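Local coordinates for protein putative alpha-ketoglutarate-dependent taurine dioxygenase (Burkholderia xenovorans, PDB 5HSX) that probably catalyses 2-oxoglutarate-dependent oxidation of a substrate at an iron(II) centre, at residues I20-L25 with L55-V60; T150-L155 with S262-D267; S223-I228 with V238-L243. One frame throughout, in Å; residues are numbered along the deposited sequence.

Contact 1 of 3, residues I20-L25 with L55-V60; sequences IEVTPL and LKWRVV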
loop_
_atom_site.group_PDB
_atom_site.type_symbol
_atom_site.label_atom_id
_atom_site.label_comp_id
_atom_site.label_asym_id
_atom_site.label_seq_id
_atom_site.Cartn_x
_atom_site.Cartn_y
_atom_site.Cartn_z
ATOM N N ILE B 20 -5.810 -8.942 26.572
ATOM C CA ILE B 20 -4.937 -9.038 25.407
ATOM C C ILE B 20 -4.189 -7.725 25.196
ATOM O O ILE B 20 -4.565 -6.664 25.706
ATOM C CB ILE B 20 -5.743 -9.416 24.154
ATOM C CG1 ILE B 20 -6.630 -8.239 23.735
ATOM C CG2 ILE B 20 -6.577 -10.665 24.421
ATOM C CD1 ILE B 20 -7.500 -8.511 22.523
ATOM N N GLU B 21 -3.112 -7.805 24.424
ATOM C CA GLU B 21 -2.328 -6.639 24.039
ATOM C C GLU B 21 -2.675 -6.298 22.593
ATOM O O GLU B 21 -2.556 -7.155 21.712
ATOM C CB GLU B 21 -0.833 -6.923 24.198
ATOM C CG GLU B 21 0.090 -5.797 23.761
ATOM C CD GLU B 21 1.557 -6.207 23.791
ATOM O OE1 GLU B 21 1.861 -7.297 24.321
ATOM O OE2 GLU B 21 2.404 -5.443 23.279
ATOM N N VAL B 22 -3.116 -5.063 22.353
ATOM C CA VAL B 22 -3.545 -4.614 21.029
ATOM C C VAL B 22 -2.591 -3.522 20.563
ATOM O O VAL B 22 -2.443 -2.494 21.236
ATOM C CB VAL B 22 -4.995 -4.102 21.036
ATOM C CG1 VAL B 22 -5.404 -3.634 19.620
ATOM C CG2 VAL B 22 -5.938 -5.175 21.559
ATOM N N THR B 23 -1.956 -3.743 19.413
ATOM C CA THR B 23 -0.953 -2.826 18.867
ATOM C C THR B 23 -1.423 -2.339 17.506
ATOM O O THR B 23 -1.280 -3.061 16.505
ATOM C CB THR B 23 0.409 -3.510 18.747
ATOM O OG1 THR B 23 0.827 -3.974 20.037
ATOM C CG2 THR B 23 1.459 -2.534 18.216
ATOM N N PRO B 24 -1.974 -1.131 17.410
ATOM C CA PRO B 24 -2.471 -0.647 16.118
ATOM C C PRO B 24 -1.343 -0.440 15.119
ATOM O O PRO B 24 -0.190 -0.170 15.477
ATOM C CB PRO B 24 -3.148 0.683 16.470
ATOM C CG PRO B 24 -3.402 0.603 17.958
ATOM C CD PRO B 24 -2.263 -0.191 18.505
ATOM N N LEU B 25 -1.700 -0.545 13.841
ATOM C CA LEU B 25 -0.723 -0.516 12.767
ATOM C C LEU B 25 -0.860 0.675 11.829
ATOM O O LEU B 25 0.044 0.901 11.015
ATOM C CB LEU B 25 -0.801 -1.821 11.955
ATOM C CG LEU B 25 -0.370 -3.043 12.764
ATOM C CD1 LEU B 25 -0.740 -4.353 12.067
ATOM C CD2 LEU B 25 1.132 -2.983 13.026
ATOM N N LEU B 55 -13.788 -5.322 15.769
ATOM C CA LEU B 55 -14.757 -4.311 15.361
ATOM C C LEU B 55 -14.115 -2.932 15.282
ATOM O O LEU B 55 -14.452 -2.136 14.395
ATOM C CB LEU B 55 -15.947 -4.292 16.326
ATOM C CG LEU B 55 -16.806 -5.557 16.360
ATOM C CD1 LEU B 55 -18.055 -5.309 17.181
ATOM C CD2 LEU B 55 -17.159 -6.031 14.956
ATOM N N LYS B 56 -13.160 -2.650 16.166
ATOM C CA LYS B 56 -12.572 -1.316 16.228
ATOM C C LYS B 56 -11.516 -1.096 15.149
ATOM O O LYS B 56 -11.448 -0.012 14.551
ATOM C CB LYS B 56 -11.956 -1.094 17.606
ATOM C CG LYS B 56 -11.269 0.253 17.774
ATOM C CD LYS B 56 -10.701 0.355 19.183
ATOM C CE LYS B 56 -10.023 1.682 19.440
ATOM N NZ LYS B 56 -9.504 1.695 20.832
ATOM N N TRP B 57 -10.681 -2.095 14.893
ATOM C CA TRP B 57 -9.550 -1.937 13.983
ATOM C C TRP B 57 -9.765 -2.601 12.627
ATOM O O TRP B 57 -8.887 -2.498 11.758
ATOM C CB TRP B 57 -8.271 -2.462 14.658
ATOM C CG TRP B 57 -7.846 -1.523 15.766
ATOM C CD1 TRP B 57 -7.965 -1.718 17.118
ATOM C CD2 TRP B 57 -7.298 -0.208 15.597
ATOM N NE1 TRP B 57 -7.495 -0.611 17.795
ATOM C CE2 TRP B 57 -7.088 0.330 16.885
ATOM C CE3 TRP B 57 -6.944 0.558 14.478
ATOM C CZ2 TRP B 57 -6.550 1.606 17.088
ATOM C CZ3 TRP B 57 -6.407 1.824 14.677
ATOM C CH2 TRP B 57 -6.215 2.335 15.976
ATOM N N ARG B 58 -10.910 -3.272 12.428
ATOM C CA ARG B 58 -11.365 -3.817 11.144
ATOM C C ARG B 58 -10.653 -5.104 10.739
ATOM O O ARG B 58 -11.280 -5.997 10.158
ATOM C CB ARG B 58 -11.216 -2.813 10.001
ATOM C CG ARG B 58 -11.681 -1.396 10.287
ATOM C CD ARG B 58 -13.074 -1.347 10.878
ATOM N NE ARG B 58 -13.393 0.034 11.231
ATOM C CZ ARG B 58 -14.585 0.451 11.641
ATOM N NH1 ARG B 58 -15.595 -0.399 11.740
ATOM N NH2 ARG B 58 -14.761 1.730 11.943
ATOM N N VAL B 59 -9.348 -5.189 10.978
ATOM C CA VAL B 59 -8.586 -6.417 10.770
ATOM C C VAL B 59 -7.559 -6.526 11.890
ATOM O O VAL B 59 -6.882 -5.545 12.214
ATOM C CB VAL B 59 -7.897 -6.473 9.386
ATOM C CG1 VAL B 59 -6.975 -5.236 9.136
ATOM C CG2 VAL B 59 -7.101 -7.771 9.247
ATOM N N VAL B 60 -7.458 -7.701 12.501
ATOM C CA VAL B 60 -6.483 -7.924 13.555
ATOM C C VAL B 60 -5.579 -9.078 13.146
ATOM O O VAL B 60 -5.981 -9.983 12.403
ATOM C CB VAL B 60 -7.147 -8.180 14.926
ATOM C CG1 VAL B 60 -7.921 -6.931 15.369
ATOM C CG2 VAL B 60 -8.081 -9.398 14.883
#
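The one CH-pi interaction of this contact sets Pro24 on the indole of Trp57. Pro24 CB sits 3.7 Å from the centroid of the six-membered ring of Trp57, only 19° off the ring normal and therefore over the face. Nearer the rim of the same ring, Pro24 CG comes within 3.4 Å of Trp57 CZ2. The other face of the indole carries the aliphatic part of Lys56, whose CG lies toward the rim, so the ring is held between two saturated groups. Ordinary apolar contact adds Val22, which sends CG1 obliquely to the pyrrole end, 4.1 Å from Trp57 CD1. With its CG anti to the carbonyl carbon (chi1 -71°), Trp57 swings the indole from the last turn of its helix toward Val22 and Pro24. No hydrogen bond joins the two segments directly. Strand 21-24 is an outermost strand of the large mixed sheet, and strand 31-34 lies between it and strand 59-62; its Ala31 touches both Val22 and Trp57. Helix 44-57 ends at the indole, Arg58 turns the chain with positive phi into strand 59-62, and Tyr146 of the second subunit packs on Pro24.

Contact 2 of 3, residues T150-L155 with S262-D267; sequences TQWTNL and SVAFWD. With EDO (1,2-ethanediol), chain O.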
loop_
_atom_site.group_PDB
_atom_site.type_symbol
_atom_site.label_atom_id
_atom_site.label_comp_id
_atom_site.label_asym_id
_atom_site.label_seq_id
_atom_site.Cartn_x
_atom_site.Cartn_y
_atom_site.Cartn_z
ATOM N N THR B 150 -0.482 -8.779 1.893
ATOM C CA THR B 150 -1.910 -8.527 1.737
ATOM C C THR B 150 -2.223 -7.124 2.243
ATOM O O THR B 150 -1.580 -6.628 3.175
ATOM C CB THR B 150 -2.750 -9.565 2.513
ATOM O OG1 THR B 150 -2.345 -10.891 2.143
ATOM C CG2 THR B 150 -4.243 -9.402 2.224
ATOM N N GLN B 151 -3.214 -6.476 1.628
ATOM C CA GLN B 151 -3.654 -5.167 2.085
ATOM C C GLN B 151 -5.152 -5.172 2.350
ATOM O O GLN B 151 -5.916 -5.906 1.716
ATOM C CB GLN B 151 -3.333 -4.057 1.080
ATOM C CG GLN B 151 -1.861 -4.018 0.644
ATOM C CD GLN B 151 -1.496 -2.717 -0.035
ATOM O OE1 GLN B 151 -1.851 -1.643 0.440
ATOM N NE2 GLN B 151 -0.765 -2.808 -1.152
ATOM N N TRP B 152 -5.562 -4.319 3.286
ATOM C CA TRP B 152 -6.963 -4.084 3.594
ATOM C C TRP B 152 -7.248 -2.588 3.552
ATOM O O TRP B 152 -6.365 -1.764 3.810
ATOM C CB TRP B 152 -7.352 -4.620 4.998
ATOM C CG TRP B 152 -7.435 -6.122 5.116
ATOM C CD1 TRP B 152 -8.574 -6.886 5.139
ATOM C CD2 TRP B 152 -6.340 -7.031 5.257
ATOM N NE1 TRP B 152 -8.251 -8.215 5.269
ATOM C CE2 TRP B 152 -6.885 -8.332 5.347
ATOM C CE3 TRP B 152 -4.952 -6.874 5.316
ATOM C CZ2 TRP B 152 -6.086 -9.469 5.492
ATOM C CZ3 TRP B 152 -4.156 -8.012 5.453
ATOM C CH2 TRP B 152 -4.728 -9.284 5.544
ATOM N N THR B 153 -8.500 -2.236 3.274
ATOM C CA THR B 153 -8.902 -0.844 3.347
ATOM C C THR B 153 -10.159 -0.721 4.197
ATOM O O THR B 153 -10.977 -1.639 4.258
ATOM C CB THR B 153 -9.117 -0.245 1.964
ATOM O OG1 THR B 153 -9.403 1.151 2.106
ATOM C CG2 THR B 153 -10.263 -0.967 1.209
ATOM N N ASN B 154 -10.291 0.432 4.853
ATOM C CA ASN B 154 -11.338 0.674 5.844
ATOM C C ASN B 154 -12.509 1.359 5.141
ATOM O O ASN B 154 -12.455 2.554 4.853
ATOM C CB ASN B 154 -10.766 1.524 6.976
ATOM C CG ASN B 154 -11.773 1.840 8.053
ATOM O OD1 ASN B 154 -12.982 1.740 7.849
ATOM N ND2 ASN B 154 -11.274 2.245 9.212
ATOM N N LEU B 155 -13.583 0.601 4.878
ATOM C CA LEU B 155 -14.729 1.150 4.152
ATOM C C LEU B 155 -15.552 2.115 4.996
ATOM O O LEU B 155 -16.324 2.907 4.439
ATOM C CB LEU B 155 -15.626 0.014 3.657
ATOM C CG LEU B 155 -14.904 -0.970 2.714
ATOM C CD1 LEU B 155 -15.882 -2.049 2.253
ATOM C CD2 LEU B 155 -14.326 -0.240 1.540
ATOM N N SER B 262 1.460 -16.753 11.008
ATOM C CA SER B 262 0.668 -15.537 11.138
ATOM C C SER B 262 -0.795 -15.818 10.824
ATOM O O SER B 262 -1.129 -16.753 10.090
ATOM C CB SER B 262 1.199 -14.432 10.222
ATOM O OG SER B 262 2.509 -14.028 10.612
ATOM N N VAL B 263 -1.673 -15.009 11.419
ATOM C CA VAL B 263 -3.117 -15.129 11.246
ATOM C C VAL B 263 -3.677 -13.734 11.013
ATOM O O VAL B 263 -3.306 -12.787 11.711
ATOM C CB VAL B 263 -3.794 -15.782 12.472
ATOM C CG1 VAL B 263 -5.314 -15.908 12.249
ATOM C CG2 VAL B 263 -3.177 -17.148 12.773
ATOM N N ALA B 264 -4.563 -13.607 10.025
ATOM C CA ALA B 264 -5.308 -12.379 9.780
ATOM C C ALA B 264 -6.792 -12.663 9.959
ATOM O O ALA B 264 -7.310 -13.643 9.413
ATOM C CB ALA B 264 -5.035 -11.838 8.370
ATOM N N PHE B 265 -7.470 -11.800 10.717
ATOM C CA PHE B 265 -8.878 -11.958 11.082
ATOM C C PHE B 265 -9.542 -10.631 10.737
ATOM O O PHE B 265 -9.256 -9.616 11.381
ATOM C CB PHE B 265 -8.980 -12.281 12.581
ATOM C CG PHE B 265 -10.377 -12.591 13.107
ATOM C CD1 PHE B 265 -11.492 -12.676 12.283
ATOM C CD2 PHE B 265 -10.542 -12.813 14.467
ATOM C CE1 PHE B 265 -12.743 -12.982 12.816
ATOM C CE2 PHE B 265 -11.786 -13.113 15.006
ATOM C CZ PHE B 265 -12.892 -13.193 14.179
ATOM N N TRP B 266 -10.380 -10.600 9.698
ATOM C CA TRP B 266 -10.918 -9.319 9.256
ATOM C C TRP B 266 -12.437 -9.327 9.176
ATOM O O TRP B 266 -13.071 -10.369 8.982
ATOM C CB TRP B 266 -10.344 -8.872 7.903
ATOM C CG TRP B 266 -10.678 -9.708 6.698
ATOM C CD1 TRP B 266 -11.711 -9.511 5.826
ATOM C CD2 TRP B 266 -9.920 -10.809 6.181
ATOM N NE1 TRP B 266 -11.661 -10.446 4.815
ATOM C CE2 TRP B 266 -10.570 -11.251 5.008
ATOM C CE3 TRP B 266 -8.768 -11.476 6.606
ATOM C CZ2 TRP B 266 -10.100 -12.331 4.249
ATOM C CZ3 TRP B 266 -8.297 -12.547 5.844
ATOM C CH2 TRP B 266 -8.972 -12.967 4.687
ATOM N N ASP B 267 -12.997 -8.128 9.332
ATOM C CA ASP B 267 -14.440 -7.887 9.338
ATOM C C ASP B 267 -14.836 -7.467 7.925
ATOM O O ASP B 267 -14.609 -6.325 7.520
ATOM C CB ASP B 267 -14.795 -6.814 10.368
ATOM C CG ASP B 267 -16.298 -6.586 10.491
ATOM O OD1 ASP B 267 -17.059 -7.072 9.626
ATOM O OD2 ASP B 267 -16.715 -5.898 11.445
HETATM C C1 EDO O . 2.105 -6.057 -3.262
HETATM O O1 EDO O . 1.547 -7.268 -3.788
HETATM C C2 EDO O . 1.282 -5.573 -2.069
HETATM O O2 EDO O . -0.054 -5.279 -2.499
#
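Trp152 reaches from strand 150-154 to Ala264 and Trp266 on strand 263-267, and its indole makes every direct contact between the two segments. Before it in the chain, Thr150 places CG2 3.3 Å above the Trp152 ring plane, toward the rim, and so covers part of one face of the indole; its OG1 is tied to Trp258 NE1. Gln151 belongs to the other side of the strand, where NE2 gives a nearly straight hydrogen bond of 2.9 Å to O2 of an ethanediol, probably from the crystallisation liquor (169° at the hydrogen). At Trp152 the pyrrole nitrogen is carried over a face of Trp266. Trp152 NE1 lies 3.2 Å from Trp266 CG, with Trp266 CD2 equally near. The planes of the two five-membered rings are inclined at 59°, which makes this an oblique pair, neither stacked nor edge-to-face. Farther round the rim, Trp152 CZ2 is 3.5 Å from Trp266 CE3, and Trp152 CH2 meets Ala264 CB at 3.8 Å. Trp266 offers its face with CG between its own backbone N and carbonyl carbon (chi1 65°). Asn154 ends the strand as the N-cap of helix 155-161. Strand 150-154 is part of the four-stranded antiparallel sheet and strand 263-267 of the larger mixed one, so the indoles fill the space where two sheets face each other. This is the core of the double-stranded beta-helix of TauD-like, cupin-type dioxygenases. Trp266 also meets the ring of His273 and touches Asp125, both metal ligands, which makes it a second-shell residue of the metal site.

Contact 3 of 3, residues S223-I228 with V238-L243; sequences SFLKSI and VLLELL. With EDO (1,2-ethanediol), chain P.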
loop_
_atom_site.group_PDB
_atom_site.type_symbol
_atom_site.label_atom_id
_atom_site.label_comp_id
_atom_site.label_asym_id
_atom_site.label_seq_id
_atom_site.Cartn_x
_atom_site.Cartn_y
_atom_site.Cartn_z
ATOM N N SER B 223 -14.172 -5.716 -7.110
ATOM C CA SER B 223 -14.135 -6.826 -8.065
ATOM C C SER B 223 -15.521 -7.312 -8.471
ATOM O O SER B 223 -15.664 -7.902 -9.549
ATOM C CB SER B 223 -13.359 -8.013 -7.495
ATOM O OG SER B 223 -12.002 -7.693 -7.334
ATOM N N PHE B 224 -16.538 -7.104 -7.637
ATOM C CA PHE B 224 -17.844 -7.715 -7.860
ATOM C C PHE B 224 -18.953 -6.725 -8.162
ATOM O O PHE B 224 -19.910 -7.091 -8.855
ATOM C CB PHE B 224 -18.235 -8.560 -6.646
ATOM C CG PHE B 224 -17.191 -9.570 -6.292
ATOM C CD1 PHE B 224 -16.555 -10.291 -7.305
ATOM C CD2 PHE B 224 -16.787 -9.753 -4.979
ATOM C CE1 PHE B 224 -15.561 -11.207 -7.012
ATOM C CE2 PHE B 224 -15.792 -10.673 -4.670
ATOM C CZ PHE B 224 -15.176 -11.400 -5.692
ATOM N N LEU B 225 -18.843 -5.487 -7.683
ATOM C CA LEU B 225 -19.883 -4.494 -7.942
ATOM C C LEU B 225 -19.788 -4.027 -9.392
ATOM O O LEU B 225 -18.742 -3.532 -9.831
ATOM C CB LEU B 225 -19.750 -3.326 -6.964
ATOM C CG LEU B 225 -20.623 -2.086 -7.181
ATOM C CD1 LEU B 225 -22.149 -2.434 -7.231
ATOM C CD2 LEU B 225 -20.334 -1.048 -6.086
ATOM N N LYS B 226 -20.869 -4.212 -10.149
ATOM C CA LYS B 226 -20.848 -3.985 -11.592
ATOM C C LYS B 226 -21.565 -2.722 -12.024
ATOM O O LYS B 226 -21.140 -2.080 -12.994
ATOM C CB LYS B 226 -21.482 -5.181 -12.323
ATOM C CG LYS B 226 -20.858 -6.518 -11.969
ATOM C CD LYS B 226 -19.359 -6.499 -12.183
ATOM C CE LYS B 226 -18.747 -7.881 -11.939
ATOM N NZ LYS B 226 -17.270 -7.813 -12.156
ATOM N N SER B 227 -22.654 -2.355 -11.347
ATOM C CA SER B 227 -23.436 -1.213 -11.787
ATOM C C SER B 227 -24.252 -0.668 -10.621
ATOM O O SER B 227 -24.549 -1.378 -9.654
ATOM C CB SER B 227 -24.364 -1.592 -12.940
ATOM O OG SER B 227 -25.294 -2.589 -12.528
ATOM N N ILE B 228 -24.638 0.594 -10.754
ATOM C CA ILE B 228 -25.510 1.271 -9.798
ATOM C C ILE B 228 -26.923 1.248 -10.361
ATOM O O ILE B 228 -27.139 1.622 -11.519
ATOM C CB ILE B 228 -25.026 2.708 -9.545
ATOM C CG1 ILE B 228 -23.645 2.683 -8.867
ATOM C CG2 ILE B 228 -26.060 3.502 -8.697
ATOM C CD1 ILE B 228 -23.005 4.078 -8.688
ATOM N N VAL B 238 -18.959 6.372 -14.085
ATOM C CA VAL B 238 -18.244 7.513 -13.514
ATOM C C VAL B 238 -18.293 7.467 -11.987
ATOM O O VAL B 238 -17.280 7.667 -11.296
ATOM C CB VAL B 238 -18.848 8.820 -14.064
ATOM C CG1 VAL B 238 -18.482 10.004 -13.192
ATOM C CG2 VAL B 238 -18.377 9.045 -15.508
ATOM N N LEU B 239 -19.476 7.197 -11.439
ATOM C CA LEU B 239 -19.635 7.181 -9.989
ATOM C C LEU B 239 -18.878 6.023 -9.354
ATOM O O LEU B 239 -18.256 6.190 -8.298
ATOM C CB LEU B 239 -21.120 7.097 -9.613
ATOM C CG LEU B 239 -21.904 8.377 -9.918
ATOM C CD1 LEU B 239 -23.400 8.103 -9.784
ATOM C CD2 LEU B 239 -21.438 9.521 -9.001
ATOM N N LEU B 240 -18.926 4.835 -9.968
ATOM C CA LEU B 240 -18.153 3.722 -9.417
ATOM C C LEU B 240 -16.654 4.011 -9.441
ATOM O O LEU B 240 -15.961 3.753 -8.449
ATOM C CB LEU B 240 -18.462 2.424 -10.162
ATOM C CG LEU B 240 -19.866 1.879 -9.892
ATOM C CD1 LEU B 240 -20.056 0.601 -10.691
ATOM C CD2 LEU B 240 -20.057 1.602 -8.408
ATOM N N GLU B 241 -16.132 4.556 -10.551
ATOM C CA GLU B 241 -14.703 4.870 -10.598
ATOM C C GLU B 241 -14.326 5.930 -9.563
ATOM O O GLU B 241 -13.237 5.871 -8.975
ATOM C CB GLU B 241 -14.294 5.289 -12.020
ATOM C CG GLU B 241 -14.379 4.072 -12.963
ATOM C CD GLU B 241 -13.870 4.318 -14.365
ATOM O OE1 GLU B 241 -13.433 5.445 -14.672
ATOM O OE2 GLU B 241 -13.935 3.364 -15.164
ATOM N N LEU B 242 -15.214 6.896 -9.315
ATOM C CA LEU B 242 -14.976 7.881 -8.258
ATOM C C LEU B 242 -14.853 7.205 -6.897
ATOM O O LEU B 242 -13.907 7.470 -6.142
ATOM C CB LEU B 242 -16.114 8.905 -8.243
ATOM C CG LEU B 242 -16.134 9.896 -7.074
ATOM C CD1 LEU B 242 -14.991 10.922 -7.239
ATOM C CD2 LEU B 242 -17.507 10.570 -6.984
ATOM N N LEU B 243 -15.811 6.329 -6.566
ATOM C CA LEU B 243 -15.815 5.678 -5.255
ATOM C C LEU B 243 -14.689 4.657 -5.131
ATOM O O LEU B 243 -14.099 4.512 -4.054
ATOM C CB LEU B 243 -17.186 5.020 -5.002
ATOM C CG LEU B 243 -18.385 5.967 -5.045
ATOM C CD1 LEU B 243 -19.699 5.178 -4.942
ATOM C CD2 LEU B 243 -18.322 6.989 -3.898
HETATM C C1 EDO P . -15.887 0.715 -15.760
HETATM O O1 EDO P . -14.926 1.101 -14.762
HETATM C C2 EDO P . -16.950 -0.228 -15.193
HETATM O O2 EDO P . -17.895 0.479 -14.380
#
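Strand 225-228 runs past the helical segment 238-243 at 128° between their directions, the short axes approaching to 8.8 Å and the backbones coming nearest at Ser227 and Leu240. Leu240 carries most of the contact, its two methyls dividing the work. Leu240 CD2 meets Leu225 CD2 at 3.5 Å, the one side chain slanting across the other, and also packs 3.8 Å from Ile228 CG1. Leu240 CD1 instead lies against the strand backbone, 3.7 Å from Lys226 O. Two torsions bring the strand residues to this one leucine from either end of the strand: Leu225 has CG anti to its N (chi1 172°), whereas Ile228 has CG1 anti to the carbonyl carbon (chi1 -65°). Ile228 and Leu240 lie alongside one another, pointing opposite ways, and the tip of the isoleucine goes on to a neighbouring helix residue, where Ile228 CD1 touches Leu239 CB at 3.7 Å. That crossing is roughly at a right angle. At the margin, Lys226 folds back along its own segment, its NZ giving a 3.1 Å hydrogen bond to Ser223 O. Strand 225-228 pairs antiparallel with strand 174-179 in the five-stranded antiparallel sheet, and helix 233-247 packs on it. Leu206 of strand 200-209 touches Leu225, Ile228 and Leu243, while Phe169 and Val170 of helix 164-171 pack on Leu239 and Leu243, respectively. Ser236 OG binds Ile228 N near the start of the helix. The side chains that meet across the contact are all aliphatic, and no hydrogen bond or charge pair crosses it; its cohesion therefore comes from the fit of branched aliphatic groups and the burial of Leu240, Leu225 and Ile228.

How the contacts relate
Contacts 1 and 2 are neighbours, their centres 10 Å apart, because strands 59-62 and 263-267 lie side by side in the mixed sheet. Two probable hydrogen bonds join them, Val60 N to Phe265 O and Arg58 O to Asp267 N, each 2.9 Å, and Val59 packs on both tryptophans of contact 2. Contact 2 is close to the metal site: the Trp266 side chain is about 5 Å from the sodium ion bound by His123, Asp125, His273 and Asn323, probably where iron would sit. Contact 3 belongs to the chain between the two strands of contact 2, yet remains peripheral, about 7 Å from it at the nearest atoms, with the Lys226 side chain about 14 Å from the sodium.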